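Local coordinates for protein HTH-type transcriptional regulator AldR (Mycobacterium tuberculosis, PDB 4PCQ) that regulates transcription of the L-alanine dehydrogenase gene by binding upstream of it, activating in the presence of L-alanine and repressing in its absence, at residues 33-39 with 68-72; 107-113 with 133-137. All blocks are in the same frame, centred on the assembly; numbering follows the deposited sequence.

Overall arrangement
Contact 1 and contact 2 lie in the two halves of an Lrp/AsnC-family regulator. Contact 1 (33-39 with 68-72) belongs to the N-terminal winged helix-turn-helix domain, where the first helix crosses helix 62-75, whose first part lies in the predicted helix-turn-helix motif. Contact 2 (107-113 with 133-137) belongs to the C-terminal effector-binding domain, where a helix packs on a strand of the four-stranded antiparallel sheet. The centres of contact 1 and contact 2 are about 32 Å apart, and the nearest atoms of contact 1 and contact 2 about 21 Å apart. A rather long linker joins the domains, and the DNA-binding domains are swapped within the dimer, while the effector-binding domain also takes part in oligomer formation.

Contact 1: residues 33-39 with 68-72; sequences DEVDRRI and RVRRL
Asp33 and Arg68 approach from opposite directions, carboxylate to guanidinium, with their planes 34° apart. Arg68 NH1 donates almost straight to Asp33 OD1 (2.8 Å), meeting it on the syn side; Arg68 NH2 lies beside Asp33 OD2, too close for its geometry to be trusted in detail. Asp33 is also the N-cap of helix 34-45: with CG set between its backbone N and carbonyl carbon (chi1 59°), Asp33 OD1 accepts from Asp36 N at 2.8 Å, so two donors grip this one oxygen. A weak return bond from Asp33 N to Asp36 OD2 completes a capping box. Asp36 meets Arg68 nearly at a right angle; its OD1 makes a weak bond to Arg68 NH1, while Asp36 OD2 receives Arg71 NH2 (3.2 Å) at the edge of that guanidinium. Val35 CG1 lies over one face of the Arg68 guanidinium. Deeper in, where the axes of segments 34-39 and 68-72 cross at -80°, Ile39 CD1 touches Arg68 CB (3.6 Å), and Ile39 CG2 meets Leu72 CD1 (3.7 Å) and Val69 CG2. The chemistry joins capping to interhelix pairing: two acids at a helix start, where the dipole should favour negative charge, also bind Arg68, within the predicted helix-turn-helix motif, and Arg71, just beyond it.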
loop_
_atom_site.group_PDB
_atom_site.type_symbol
_atom_site.label_atom_id
_atom_site.label_comp_id
_atom_site.label_asym_id
_atom_site.label_seq_id
_atom_site.Cartn_x
_atom_site.Cartn_y
_atom_site.Cartn_z
ATOM N N ASP B 33 21.788 -10.929 -4.927
ATOM C CA ASP B 33 22.773 -11.364 -3.938
ATOM C C ASP B 33 22.482 -10.802 -2.553
ATOM O O ASP B 33 21.488 -10.105 -2.358
ATOM C CB ASP B 33 24.211 -11.053 -4.385
ATOM C CG ASP B 33 24.463 -9.574 -4.624
ATOM O OD1 ASP B 33 23.806 -8.720 -3.997
ATOM O OD2 ASP B 33 25.342 -9.267 -5.452
ATOM N N GLU B 34 23.358 -11.099 -1.598
ATOM C CA GLU B 34 23.177 -10.652 -0.222
ATOM C C GLU B 34 23.171 -9.131 -0.151
ATOM O O GLU B 34 22.468 -8.546 0.670
ATOM C CB GLU B 34 24.269 -11.225 0.672
ATOM N N VAL B 35 23.954 -8.496 -1.017
ATOM C CA VAL B 35 24.003 -7.040 -1.076
ATOM C C VAL B 35 22.655 -6.482 -1.540
ATOM O O VAL B 35 22.116 -5.549 -0.935
ATOM C CB VAL B 35 25.142 -6.547 -1.995
ATOM C CG1 VAL B 35 24.987 -5.067 -2.304
ATOM C CG2 VAL B 35 26.497 -6.829 -1.357
ATOM N N ASP B 36 22.099 -7.084 -2.591
ATOM C CA ASP B 36 20.791 -6.684 -3.095
ATOM C C ASP B 36 19.733 -6.879 -2.019
ATOM O O ASP B 36 18.845 -6.040 -1.843
ATOM C CB ASP B 36 20.399 -7.524 -4.314
ATOM C CG ASP B 36 21.114 -7.103 -5.581
ATOM O OD1 ASP B 36 21.554 -5.937 -5.668
ATOM O OD2 ASP B 36 21.224 -7.946 -6.498
ATOM N N ARG B 37 19.862 -7.976 -1.277
ATOM C CA ARG B 37 18.936 -8.298 -0.200
ATOM C C ARG B 37 18.976 -7.238 0.893
ATOM O O ARG B 37 17.937 -6.713 1.294
ATOM C CB ARG B 37 19.255 -9.665 0.374
ATOM N N ARG B 38 20.180 -6.927 1.366
ATOM C CA ARG B 38 20.359 -5.906 2.390
ATOM C C ARG B 38 19.807 -4.563 1.920
ATOM O O ARG B 38 19.161 -3.841 2.686
ATOM C CB ARG B 38 21.825 -5.782 2.769
ATOM N N ILE B 39 20.057 -4.239 0.653
ATOM C CA ILE B 39 19.549 -3.000 0.072
ATOM C C ILE B 39 18.023 -2.940 0.114
ATOM O O ILE B 39 17.449 -1.957 0.585
ATOM C CB ILE B 39 20.022 -2.822 -1.387
ATOM C CG1 ILE B 39 21.504 -2.458 -1.429
ATOM C CG2 ILE B 39 19.207 -1.748 -2.088
ATOM C CD1 ILE B 39 22.038 -2.276 -2.830
ATOM N N ARG B 68 23.567 -0.496 -7.972
ATOM C CA ARG B 68 22.742 -1.602 -7.508
ATOM C C ARG B 68 21.265 -1.220 -7.351
ATOM O O ARG B 68 20.376 -1.994 -7.708
ATOM C CB ARG B 68 23.292 -2.149 -6.193
ATOM C CG ARG B 68 24.535 -3.014 -6.346
ATOM C CD ARG B 68 24.284 -4.194 -7.267
ATOM N NE ARG B 68 25.304 -5.229 -7.129
ATOM C CZ ARG B 68 25.190 -6.287 -6.332
ATOM N NH1 ARG B 68 24.101 -6.451 -5.593
ATOM N NH2 ARG B 68 26.168 -7.181 -6.270
ATOM N N VAL B 69 21.004 -0.042 -6.792
ATOM C CA VAL B 69 19.639 0.452 -6.645
ATOM C C VAL B 69 19.002 0.702 -8.011
ATOM O O VAL B 69 17.839 0.350 -8.249
ATOM C CB VAL B 69 19.596 1.754 -5.822
ATOM C CG1 VAL B 69 18.185 2.313 -5.783
ATOM C CG2 VAL B 69 20.131 1.521 -4.420
ATOM N N ARG B 70 19.783 1.298 -8.908
ATOM C CA ARG B 70 19.349 1.525 -10.282
ATOM C C ARG B 70 19.032 0.203 -10.959
ATOM O O ARG B 70 18.057 0.078 -11.705
ATOM C CB ARG B 70 20.441 2.239 -11.073
ATOM C CG ARG B 70 20.499 3.730 -10.865
ATOM C CD ARG B 70 19.220 4.376 -11.351
ATOM N NE ARG B 70 18.280 4.612 -10.261
ATOM C CZ ARG B 70 17.009 4.950 -10.439
ATOM N NH1 ARG B 70 16.518 5.067 -11.665
ATOM N NH2 ARG B 70 16.223 5.149 -9.391
ATOM N N ARG B 71 19.870 -0.782 -10.666
ATOM C CA ARG B 71 19.714 -2.134 -11.163
ATOM C C ARG B 71 18.353 -2.670 -10.696
ATOM O O ARG B 71 17.566 -3.202 -11.495
ATOM C CB ARG B 71 20.861 -2.992 -10.608
ATOM C CG ARG B 71 21.437 -4.018 -11.579
ATOM C CD ARG B 71 20.377 -5.045 -11.947
ATOM N NE ARG B 71 20.588 -6.379 -11.363
ATOM C CZ ARG B 71 20.859 -6.642 -10.081
ATOM N NH1 ARG B 71 20.967 -5.672 -9.178
ATOM N NH2 ARG B 71 21.015 -7.901 -9.688
ATOM N N LEU B 72 18.081 -2.520 -9.401
ATOM C CA LEU B 72 16.838 -3.014 -8.804
ATOM C C LEU B 72 15.590 -2.367 -9.395
ATOM O O LEU B 72 14.569 -3.031 -9.582
ATOM C CB LEU B 72 16.856 -2.825 -7.289
ATOM C CG LEU B 72 17.756 -3.801 -6.537
ATOM C CD1 LEU B 72 17.754 -3.521 -5.043
ATOM C CD2 LEU B 72 17.326 -5.229 -6.824
#

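Contact 2: residues 107-113 with 133-137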
loop_
_atom_site.group_PDB
_atom_site.type_symbol
_atom_site.label_atom_id
_atom_site.label_comp_id
_atom_site.label_asym_id
_atom_site.label_seq_id
_atom_site.Cartn_x
_atom_site.Cartn_y
_atom_site.Cartn_z
ATOM N N ARG B 107 -13.691 -9.546 -20.038
ATOM C CA ARG B 107 -12.611 -9.998 -19.154
ATOM C C ARG B 107 -11.216 -9.964 -19.775
ATOM O O ARG B 107 -10.245 -9.604 -19.107
ATOM C CB ARG B 107 -12.878 -11.422 -18.659
ATOM C CG ARG B 107 -14.131 -11.613 -17.834
ATOM C CD ARG B 107 -13.856 -12.540 -16.663
ATOM N NE ARG B 107 -15.055 -13.244 -16.215
ATOM C CZ ARG B 107 -16.050 -12.697 -15.527
ATOM N NH1 ARG B 107 -17.090 -13.438 -15.174
ATOM N NH2 ARG B 107 -16.014 -11.415 -15.197
ATOM N N GLY B 108 -11.127 -10.297 -21.061
ATOM C CA GLY B 108 -9.850 -10.360 -21.749
ATOM C C GLY B 108 -9.090 -9.050 -21.731
ATOM O O GLY B 108 -7.861 -9.032 -21.743
ATOM N N LYS B 109 -9.827 -7.949 -21.676
ATOM C CA LYS B 109 -9.219 -6.630 -21.718
ATOM C C LYS B 109 -8.894 -6.093 -20.324
ATOM O O LYS B 109 -8.582 -4.908 -20.172
ATOM C CB LYS B 109 -10.116 -5.659 -22.476
ATOM N N ILE B 110 -8.967 -6.964 -19.316
ATOM C CA ILE B 110 -8.753 -6.547 -17.928
ATOM C C ILE B 110 -7.456 -5.745 -17.742
ATOM O O ILE B 110 -7.455 -4.693 -17.088
ATOM C CB ILE B 110 -8.791 -7.750 -16.945
ATOM C CG1 ILE B 110 -8.570 -7.280 -15.508
ATOM C CG2 ILE B 110 -7.765 -8.809 -17.321
ATOM C CD1 ILE B 110 -8.957 -8.306 -14.471
ATOM N N ARG B 111 -6.377 -6.221 -18.357
ATOM C CA ARG B 111 -5.067 -5.594 -18.234
ATOM C C ARG B 111 -5.130 -4.130 -18.639
ATOM O O ARG B 111 -4.519 -3.272 -17.999
ATOM C CB ARG B 111 -4.047 -6.333 -19.087
ATOM N N SER B 112 -5.888 -3.848 -19.692
ATOM C CA SER B 112 -6.046 -2.484 -20.167
ATOM C C SER B 112 -6.835 -1.652 -19.179
ATOM O O SER B 112 -6.486 -0.504 -18.905
ATOM C CB SER B 112 -6.758 -2.456 -21.514
ATOM O OG SER B 112 -7.224 -1.147 -21.791
ATOM N N PHE B 113 -7.900 -2.245 -18.649
ATOM C CA PHE B 113 -8.856 -1.523 -17.813
ATOM C C PHE B 113 -8.128 -0.896 -16.634
ATOM O O PHE B 113 -8.175 0.325 -16.412
ATOM C CB PHE B 113 -9.936 -2.495 -17.321
ATOM C CG PHE B 113 -11.090 -1.837 -16.609
ATOM C CD1 PHE B 113 -12.185 -1.393 -17.326
ATOM C CD2 PHE B 113 -11.097 -1.689 -15.229
ATOM C CE1 PHE B 113 -13.258 -0.798 -16.694
ATOM C CE2 PHE B 113 -12.174 -1.088 -14.584
ATOM C CZ PHE B 113 -13.255 -0.645 -15.321
ATOM N N ASP B 133 -15.586 -11.595 -8.052
ATOM C CA ASP B 133 -15.324 -10.264 -8.573
ATOM C C ASP B 133 -13.930 -10.239 -9.160
ATOM O O ASP B 133 -13.007 -10.857 -8.634
ATOM C CB ASP B 133 -15.484 -9.190 -7.493
ATOM C CG ASP B 133 -16.902 -9.104 -6.961
ATOM O OD1 ASP B 133 -17.816 -8.798 -7.757
ATOM O OD2 ASP B 133 -17.100 -9.337 -5.749
ATOM N N ASP B 134 -13.789 -9.512 -10.259
ATOM C CA ASP B 134 -12.534 -9.464 -10.987
ATOM C C ASP B 134 -11.447 -8.700 -10.243
ATOM O O ASP B 134 -10.282 -9.100 -10.259
ATOM C CB ASP B 134 -12.763 -8.889 -12.382
ATOM C CG ASP B 134 -13.582 -9.820 -13.257
ATOM O OD1 ASP B 134 -13.894 -10.939 -12.800
ATOM O OD2 ASP B 134 -13.904 -9.445 -14.399
ATOM N N PHE B 135 -11.826 -7.600 -9.601
ATOM C CA PHE B 135 -10.883 -6.816 -8.812
ATOM C C PHE B 135 -11.528 -5.870 -7.793
ATOM O O PHE B 135 -12.706 -5.538 -7.909
ATOM C CB PHE B 135 -9.948 -6.051 -9.757
ATOM C CG PHE B 135 -10.665 -5.280 -10.822
ATOM C CD1 PHE B 135 -11.096 -3.982 -10.599
ATOM C CD2 PHE B 135 -10.910 -5.864 -12.057
ATOM C CE1 PHE B 135 -11.757 -3.279 -11.595
ATOM C CE2 PHE B 135 -11.574 -5.171 -13.050
ATOM C CZ PHE B 135 -12.001 -3.880 -12.818
ATOM N N ILE B 136 -10.752 -5.452 -6.791
ATOM C CA ILE B 136 -11.232 -4.468 -5.818
ATOM C C ILE B 136 -10.339 -3.237 -5.826
ATOM O O ILE B 136 -9.117 -3.331 -5.961
ATOM C CB ILE B 136 -11.330 -5.015 -4.377
ATOM C CG1 ILE B 136 -9.977 -5.482 -3.857
ATOM C CG2 ILE B 136 -12.324 -6.138 -4.300
ATOM C CD1 ILE B 136 -10.045 -6.046 -2.450
ATOM N N LEU B 137 -10.977 -2.080 -5.696
ATOM C CA LEU B 137 -10.317 -0.798 -5.811
ATOM C C LEU B 137 -10.356 -0.096 -4.464
ATOM O O LEU B 137 -11.432 0.178 -3.946
ATOM C CB LEU B 137 -11.078 0.050 -6.827
ATOM C CG LEU B 137 -11.037 -0.386 -8.295
ATOM C CD1 LEU B 137 -11.332 0.782 -9.218
ATOM C CD2 LEU B 137 -9.725 -1.056 -8.661
#
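With chi1 at -172°, the Phe113 ring extends trans to its amide nitrogen and is carried from helix 110-117 toward the sheet, while Phe135 holds CG between its backbone N and carbonyl carbon (chi1 50°), bringing its ring against that of Phe113. The two side chains cross at about a right angle, Phe113 CE2 coming to 3.3 Å from Phe135 CZ. Their ring planes are inclined by 44°, an oblique pairing of two broad apolar groups. Ile110, its chain extended, slides past Phe135 in the opposite direction and lays Ile110 CD1 4.0 Å from Phe135 CD2. At the outer end, Arg107 NH2 donates a bent bond to the syn lone pair of Asp134 OD2 (3.0 Å), the two flat groups nearly perpendicular. A long, flexible arginine suits this exposed margin. Asp134 OD2 also accepts from Leu102 N, just past strand 94-101 of the same chain. Asp134 and Phe135 form a classic beta bulge opposite Val100 of that strand. The strand order, with two helices between strands, fits the ferredoxin-like beta-alpha-beta-beta-alpha-beta fold of Lrp/AsnC effector domains; helix 110-117, the first of these helices, lies against strands 123-129 and 135-141, with Ile110 on Phe128 and Ile114 on Phe135.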